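Local coordinates for protein methylaspartate ammonia-lyase (Citrobacter amalonaticus, PDB 1KKO) that catalyses the magnesium-dependent, reversible anti elimination of ammonia from L-threo-3-methylaspartate to give mesaconate, as a homodimeric member of the enolase superfamily, at residues L119-G123 against N124-T128; I237-Y240 against G241-L245; I179-D182 against K183-K187. All coordinates share one frame; numbering follows the deposited sequence.

Interaction 1. Residues L119-G123 against N124-T128; sequences LRIDG and NLLHT
The guanidinium of R120 lies with one face against L125, whose CG sits over the centre of the group, 3.7 Å above its plane. At the edge, close to that plane, NH1 donates to G123 O at 2.9 Å, so the flat group is held both by a leucine on its face and by a backbone carbonyl in its plane. The R120 chain runs extended from CG to NE over the neighbouring strand, and its CG meets L125 N at 3.7 Å. R120 and L125 form an antiparallel non-hydrogen-bonded pair and share one face of this two-stranded hairpin.

I121 and N124 make the hydrogen-bonded pair that closes it: I121 N reaches N124 O at 2.9 Å, and N124 N returns to I121 O at 3.1 Å. Between them D122 and G123 form a type I' turn, with both residues at positive phi (93° for G123). A water beside the turn donates to N124 OD1 and weakly to D122 O. At the other end a second water bridges L119 O and L126 N, alongside a weak direct bond between these two atoms. L126 splits its methyls between L119 and I121: CD1 to L119 CD2 and CD2 to I121 CG1, each at 4.1 Å.

The hairpin joins helix 110-118 to helix 128-146. L119 rests on I97 and L100 of helix 86-101, and I121 and L126 both rest on its F92, while H127 N-caps the following helix through ND1 to A129 N.

Interaction 2. Residues I237-Y240 against G241-L245; sequences IDVY and GTIGL
Two donors of T242 converge on the carbonyl oxygen of V239. OG1 donates at 2.7 Å to V239 O, in the carbonyl plane and on a lone pair; T242 N reaches V239 O at 2.8 Å from above that plane. The hydroxyl can do this because chi1 of 56° sets it between the backbone N and the carbonyl carbon of T242, which brings it to the same oxygen as its own N-H. Close by, CG2 of V239 packs against I243 CD1 at 3.8 Å, an apolar contact beside the doubly gripped oxygen.

The N-H to V239 O bond closes a type I' beta turn from V239 to T242. Y240 and G241 fill its two central positions, both at positive phi, a conformation that suits glycine at the second; G241 is also the N-cap of helix 242-246. The turn follows strand 234-238 of the TIM barrel, so it leads off the end of the strand that carries D238, a ligand of the catalytic magnesium.

D238 in turn fixes the start of the loop. Its OD1 accepts from Y240 N at 3.2 Å in an Asx turn, met on the anti side and 34° out of the carboxylate plane. The same oxygen lies 3.6 Å above one face of the Y240 ring, offset toward the rim. From there the ring extends to H194, assigned as the transition state stabilizer, with Y240 OH hydrogen-bonded to H194 NE2. A bound sulfate and the substrate-binding Q172 lie close to the tyrosine side chain. Farther out, T242 packs on V200 and L204 of helix 200-204, and I243 on C254, Y257 and I258 of helix 251-260.

Interaction 3. Residues I179-D182 against K183-K187; sequences IAVD and KMILK
Residues 179-186 form regular alpha-helix, each of the four N-H groups from K183 to L186 bonding to the carbonyl four residues earlier, as from M184 N to A180 O at 2.9 Å and from L186 N to D182 O at 2.9 Å, while K187 leaves helical geometry though its N still bonds to K183 O.

Along the buried side the side chains pair at the same four-residue spacing. V181 turns CG1 anti to its N (chi1 163°), which directs that methyl along the helix to I185 CD1, 3.7 Å away. M184, a selenomethionine, leans back the other way: its CG lies 3.3 Å from A180 O, and the extended chain carries CE up to A180 CB at 3.9 Å. V181 and I185 pack on helix 209-225 (Y214, L218 and I222), while M184 meets L192 and P193 of strand 191-194. This is the first helix of the barrel, linking strand 169-170 to strand 191-194 in a beta-alpha-beta crossover.

The polar side chains tie the helix both to its own chain and to the second subunit. D182 forms a salt bridge from OD1 to R221 NE and accepts at OD2 from F32 N of the second subunit, whereas K183, extended beyond CG, carries NZ to D392 and G390 O. K187 NZ also pairs with D392, bonds to S13 O and F15 O of the second subunit, and makes a cation-pi contact with Y16 of that subunit. D392 would offset part of the charge of the two lysines, and R221 that of D182, so the helix meets the second subunit through polar bonds as well as packing, its apolar side turned to its own barrel.

How the interactions relate
Along the chain interaction 1 comes first, then interaction 3, then interaction 2. Interaction 1 lies in the N-terminal part of the chain, at the surface, with its centre about 33 Å from that of interaction 2 and about 42 Å from that of interaction 3. The other two share the C-terminal TIM barrel; their centres are about 23 Å apart and their nearest atoms about 8 Å. Strand 191-194, which follows helix 179-186, runs parallel to strand 234-238 in the barrel sheet, so the two contacts belong to consecutive parts of the barrel. Residues 237-245 serve its active-site end, residues 179-187 its outer layer and the dimer interface, and residues 119-128 a surface hairpin packed on helix 86-101.

Interaction 1. Residues L119-G123 against N124-T128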
loop_
_atom_site.group_PDB
_atom_site.type_symbol
_atom_site.label_atom_id
_atom_site.label_comp_id
_atom_site.label_asym_id
_atom_site.label_seq_id
_atom_site.Cartn_x
_atom_site.Cartn_y
_atom_site.Cartn_z
ATOM N N LEU A 119 -11.783 -22.149 -19.304
ATOM C CA LEU A 119 -10.985 -22.187 -20.516
ATOM C C LEU A 119 -9.704 -23.006 -20.353
ATOM O O LEU A 119 -9.009 -22.886 -19.361
ATOM C CB LEU A 119 -10.622 -20.757 -20.896
ATOM C CG LEU A 119 -9.916 -20.607 -22.235
ATOM C CD1 LEU A 119 -10.832 -20.989 -23.382
ATOM C CD2 LEU A 119 -9.423 -19.181 -22.407
ATOM N N ARG A 120 -9.381 -23.824 -21.354
ATOM C CA ARG A 120 -8.123 -24.568 -21.334
ATOM C C ARG A 120 -7.277 -24.269 -22.570
ATOM O O ARG A 120 -7.785 -24.264 -23.698
ATOM C CB ARG A 120 -8.364 -26.070 -21.227
ATOM C CG ARG A 120 -8.873 -26.498 -19.871
ATOM C CD ARG A 120 -9.355 -27.931 -19.830
ATOM N NE ARG A 120 -9.850 -28.287 -18.505
ATOM C CZ ARG A 120 -9.081 -28.728 -17.517
ATOM N NH1 ARG A 120 -7.777 -28.873 -17.696
ATOM N NH2 ARG A 120 -9.622 -29.021 -16.344
ATOM N N ILE A 121 -5.993 -24.015 -22.341
ATOM C CA ILE A 121 -5.036 -23.714 -23.399
ATOM C C ILE A 121 -3.984 -24.800 -23.319
ATOM O O ILE A 121 -3.379 -25.003 -22.262
ATOM C CB ILE A 121 -4.360 -22.347 -23.171
ATOM C CG1 ILE A 121 -5.394 -21.217 -23.110
ATOM C CG2 ILE A 121 -3.323 -22.081 -24.260
ATOM C CD1 ILE A 121 -6.046 -20.915 -24.426
ATOM N N ASP A 122 -3.759 -25.498 -24.424
ATOM C CA ASP A 122 -2.798 -26.595 -24.444
ATOM C C ASP A 122 -3.140 -27.612 -23.342
ATOM O O ASP A 122 -2.250 -28.255 -22.773
ATOM C CB ASP A 122 -1.354 -26.059 -24.361
ATOM C CG ASP A 122 -1.015 -25.125 -25.521
ATOM O OD1 ASP A 122 -1.463 -25.402 -26.659
ATOM O OD2 ASP A 122 -0.333 -24.080 -25.398
ATOM N N GLY A 123 -4.442 -27.748 -23.059
ATOM C CA GLY A 123 -4.976 -28.727 -22.121
ATOM C C GLY A 123 -5.162 -28.282 -20.680
ATOM O O GLY A 123 -5.869 -28.933 -19.899
ATOM N N ASN A 124 -4.569 -27.147 -20.349
ATOM C CA ASN A 124 -4.524 -26.677 -18.972
ATOM C C ASN A 124 -5.419 -25.496 -18.696
ATOM O O ASN A 124 -5.465 -24.565 -19.497
ATOM C CB ASN A 124 -3.096 -26.277 -18.660
ATOM C CG ASN A 124 -2.140 -27.427 -18.815
ATOM O OD1 ASN A 124 -2.434 -28.539 -18.388
ATOM N ND2 ASN A 124 -1.001 -27.175 -19.433
ATOM N N LEU A 125 -6.139 -25.543 -17.573
ATOM C CA LEU A 125 -6.941 -24.408 -17.137
ATOM C C LEU A 125 -5.987 -23.256 -16.974
ATOM O O LEU A 125 -4.808 -23.437 -16.672
ATOM C CB LEU A 125 -7.618 -24.622 -15.768
ATOM C CG LEU A 125 -8.912 -25.419 -15.646
ATOM C CD1 LEU A 125 -9.306 -25.467 -14.174
ATOM C CD2 LEU A 125 -10.052 -24.848 -16.496
ATOM N N LEU A 126 -6.504 -22.063 -17.177
ATOM C CA LEU A 126 -5.700 -20.896 -16.931
ATOM C C LEU A 126 -5.251 -20.873 -15.471
ATOM O O LEU A 126 -5.979 -21.292 -14.566
ATOM C CB LEU A 126 -6.506 -19.642 -17.204
ATOM C CG LEU A 126 -6.871 -19.368 -18.663
ATOM C CD1 LEU A 126 -7.786 -18.174 -18.742
ATOM C CD2 LEU A 126 -5.621 -19.159 -19.514
ATOM N N HIS A 127 -4.047 -20.373 -15.259
ATOM C CA HIS A 127 -3.518 -20.193 -13.922
ATOM C C HIS A 127 -4.565 -19.439 -13.105
ATOM O O HIS A 127 -5.226 -18.528 -13.616
ATOM C CB HIS A 127 -2.228 -19.390 -14.030
ATOM C CG HIS A 127 -1.413 -19.333 -12.778
ATOM N ND1 HIS A 127 -1.827 -18.689 -11.627
ATOM C CD2 HIS A 127 -0.184 -19.832 -12.511
ATOM C CE1 HIS A 127 -0.878 -18.783 -10.713
ATOM N NE2 HIS A 127 0.125 -19.481 -11.221
ATOM N N THR A 128 -4.721 -19.785 -11.831
ATOM C CA THR A 128 -5.678 -19.082 -10.989
ATOM C C THR A 128 -5.447 -17.575 -10.995
ATOM O O THR A 128 -6.402 -16.826 -10.926
ATOM C CB THR A 128 -5.659 -19.582 -9.529
ATOM O OG1 THR A 128 -4.312 -19.643 -9.046
ATOM C CG2 THR A 128 -6.244 -20.980 -9.430
HETATM O O HOH W 1 -9.439 -21.460 -17.310
HETATM O O HOH W 2 -1.720 -30.594 -20.427
#

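Interaction 2. Residues I237-Y240 against G241-L245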
loop_
_atom_site.group_PDB
_atom_site.type_symbol
_atom_site.label_atom_id
_atom_site.label_comp_id
_atom_site.label_asym_id
_atom_site.label_seq_id
_atom_site.Cartn_x
_atom_site.Cartn_y
_atom_site.Cartn_z
ATOM N N ILE A 237 -4.951 -15.590 15.257
ATOM C CA ILE A 237 -3.542 -15.916 15.144
ATOM C C ILE A 237 -3.381 -17.155 14.280
ATOM O O ILE A 237 -4.094 -18.135 14.459
ATOM C CB ILE A 237 -2.951 -16.141 16.553
ATOM C CG1 ILE A 237 -2.977 -14.822 17.344
ATOM C CG2 ILE A 237 -1.539 -16.719 16.464
ATOM C CD1 ILE A 237 -2.697 -14.969 18.838
ATOM N N ASP A 238 -2.460 -17.081 13.320
ATOM C CA ASP A 238 -2.187 -18.171 12.385
ATOM C C ASP A 238 -0.921 -18.883 12.826
ATOM O O ASP A 238 0.156 -18.269 12.939
ATOM C CB ASP A 238 -1.999 -17.608 10.975
ATOM C CG ASP A 238 -1.975 -18.676 9.885
ATOM O OD1 ASP A 238 -1.824 -19.904 10.156
ATOM O OD2 ASP A 238 -2.102 -18.320 8.683
ATOM N N VAL A 239 -1.052 -20.183 13.063
ATOM C CA VAL A 239 0.053 -20.978 13.588
ATOM C C VAL A 239 0.677 -21.965 12.610
ATOM O O VAL A 239 1.527 -22.758 13.000
ATOM C CB VAL A 239 -0.347 -21.682 14.885
ATOM C CG1 VAL A 239 -0.862 -20.670 15.891
ATOM C CG2 VAL A 239 -1.403 -22.748 14.630
ATOM N N TYR A 240 0.275 -21.933 11.347
ATOM C CA TYR A 240 0.983 -22.684 10.309
ATOM C C TYR A 240 1.271 -24.129 10.663
ATOM O O TYR A 240 2.359 -24.643 10.376
ATOM C CB TYR A 240 2.285 -21.955 9.944
ATOM C CG TYR A 240 1.974 -20.679 9.227
ATOM C CD1 TYR A 240 1.736 -19.518 9.934
ATOM C CD2 TYR A 240 1.847 -20.648 7.849
ATOM C CE1 TYR A 240 1.414 -18.346 9.298
ATOM C CE2 TYR A 240 1.527 -19.470 7.192
ATOM C CZ TYR A 240 1.307 -18.329 7.928
ATOM O OH TYR A 240 0.977 -17.153 7.291
ATOM N N GLY A 241 0.279 -24.793 11.244
ATOM C CA GLY A 241 0.375 -26.203 11.578
ATOM C C GLY A 241 1.269 -26.542 12.749
ATOM O O GLY A 241 1.419 -27.726 13.074
ATOM N N THR A 242 1.835 -25.543 13.417
ATOM C CA THR A 242 2.830 -25.839 14.458
ATOM C C THR A 242 2.255 -26.523 15.688
ATOM O O THR A 242 2.961 -27.282 16.346
ATOM C CB THR A 242 3.634 -24.590 14.869
ATOM O OG1 THR A 242 2.739 -23.553 15.282
ATOM C CG2 THR A 242 4.430 -24.033 13.684
ATOM N N ILE A 243 0.994 -26.271 16.015
ATOM C CA ILE A 243 0.387 -26.921 17.171
ATOM C C ILE A 243 0.345 -28.438 16.961
ATOM O O ILE A 243 0.668 -29.201 17.874
ATOM C CB ILE A 243 -1.003 -26.316 17.478
ATOM C CG1 ILE A 243 -0.832 -24.881 17.986
ATOM C CG2 ILE A 243 -1.750 -27.147 18.520
ATOM C CD1 ILE A 243 -2.117 -24.097 18.155
ATOM N N GLY A 244 0.004 -28.880 15.758
ATOM C CA GLY A 244 0.010 -30.306 15.451
ATOM C C GLY A 244 1.384 -30.923 15.649
ATOM O O GLY A 244 1.504 -32.065 16.119
ATOM N N LEU A 245 2.425 -30.172 15.301
ATOM C CA LEU A 245 3.786 -30.686 15.415
ATOM C C LEU A 245 4.212 -30.967 16.846
ATOM O O LEU A 245 4.927 -31.946 17.081
ATOM C CB LEU A 245 4.783 -29.719 14.782
ATOM C CG LEU A 245 4.694 -29.534 13.271
ATOM C CD1 LEU A 245 5.724 -28.530 12.829
ATOM C CD2 LEU A 245 4.872 -30.840 12.524
#

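Interaction 3. Residues I179-D182 against K183-K187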
loop_
_atom_site.group_PDB
_atom_site.type_symbol
_atom_site.label_atom_id
_atom_site.label_comp_id
_atom_site.label_asym_id
_atom_site.label_seq_id
_atom_site.Cartn_x
_atom_site.Cartn_y
_atom_site.Cartn_z
ATOM N N ILE A 179 5.283 -4.485 17.185
ATOM C CA ILE A 179 5.071 -3.155 16.629
ATOM C C ILE A 179 3.767 -3.072 15.831
ATOM O O ILE A 179 3.042 -2.087 15.938
ATOM C CB ILE A 179 6.254 -2.743 15.733
ATOM C CG1 ILE A 179 7.522 -2.541 16.576
ATOM C CG2 ILE A 179 5.895 -1.505 14.933
ATOM C CD1 ILE A 179 7.393 -1.519 17.674
ATOM N N ALA A 180 3.457 -4.095 15.039
ATOM C CA ALA A 180 2.261 -4.027 14.209
ATOM C C ALA A 180 0.994 -3.999 15.046
ATOM O O ALA A 180 -0.004 -3.400 14.648
ATOM C CB ALA A 180 2.230 -5.166 13.215
ATOM N N VAL A 181 1.024 -4.640 16.211
ATOM C CA VAL A 181 -0.118 -4.623 17.113
ATOM C C VAL A 181 -0.409 -3.191 17.559
ATOM O O VAL A 181 -1.562 -2.759 17.589
ATOM C CB VAL A 181 0.107 -5.566 18.313
ATOM C CG1 VAL A 181 -0.850 -5.270 19.462
ATOM C CG2 VAL A 181 -0.060 -7.001 17.862
ATOM N N ASP A 182 0.637 -2.444 17.894
ATOM C CA ASP A 182 0.452 -1.048 18.290
ATOM C C ASP A 182 -0.198 -0.251 17.165
ATOM O O ASP A 182 -1.118 0.532 17.405
ATOM C CB ASP A 182 1.781 -0.390 18.646
ATOM C CG ASP A 182 2.395 -0.943 19.904
ATOM O OD1 ASP A 182 1.729 -1.728 20.613
ATOM O OD2 ASP A 182 3.563 -0.637 20.243
ATOM N N LYS A 183 0.286 -0.451 15.937
ATOM C CA LYS A 183 -0.294 0.210 14.776
ATOM C C LYS A 183 -1.774 -0.105 14.659
ATOM O O LYS A 183 -2.601 0.771 14.437
ATOM C CB LYS A 183 0.382 -0.268 13.492
ATOM C CG LYS A 183 1.794 0.197 13.258
ATOM C CD LYS A 183 2.197 -0.277 11.870
ATOM C CE LYS A 183 3.574 0.162 11.426
ATOM N NZ LYS A 183 3.854 -0.464 10.093
HETATM N N MSE A 184 -2.098 -1.376 14.824
HETATM C CA MSE A 184 -3.467 -1.843 14.676
HETATM C C MSE A 184 -4.385 -1.292 15.758
HETATM O O MSE A 184 -5.533 -0.956 15.483
HETATM C CB MSE A 184 -3.486 -3.358 14.646
HETATM C CG MSE A 184 -3.004 -3.874 13.312
HETATM SE SE MSE A 184 -2.816 -5.785 13.242
HETATM C CE MSE A 184 -1.417 -5.949 11.957
ATOM N N ILE A 185 -3.872 -1.176 16.978
ATOM C CA ILE A 185 -4.659 -0.579 18.056
ATOM C C ILE A 185 -4.882 0.907 17.757
ATOM O O ILE A 185 -5.999 1.416 17.878
ATOM C CB ILE A 185 -3.964 -0.753 19.420
ATOM C CG1 ILE A 185 -3.924 -2.227 19.814
ATOM C CG2 ILE A 185 -4.658 0.088 20.480
ATOM C CD1 ILE A 185 -2.906 -2.547 20.879
ATOM N N LEU A 186 -3.827 1.600 17.331
ATOM C CA LEU A 186 -3.953 3.021 16.994
ATOM C C LEU A 186 -4.996 3.248 15.918
ATOM O O LEU A 186 -5.647 4.285 15.903
ATOM C CB LEU A 186 -2.625 3.619 16.528
ATOM C CG LEU A 186 -1.591 3.880 17.620
ATOM C CD1 LEU A 186 -0.268 4.335 17.048
ATOM C CD2 LEU A 186 -2.133 4.908 18.601
ATOM N N LYS A 187 -5.124 2.296 14.993
ATOM C CA LYS A 187 -6.069 2.421 13.882
ATOM C C LYS A 187 -7.365 1.617 14.063
ATOM O O LYS A 187 -8.104 1.398 13.106
ATOM C CB LYS A 187 -5.360 2.116 12.560
ATOM C CG LYS A 187 -4.344 3.213 12.242
ATOM C CD LYS A 187 -3.613 3.044 10.939
ATOM C CE LYS A 187 -2.792 4.282 10.610
ATOM N NZ LYS A 187 -1.919 4.088 9.400
#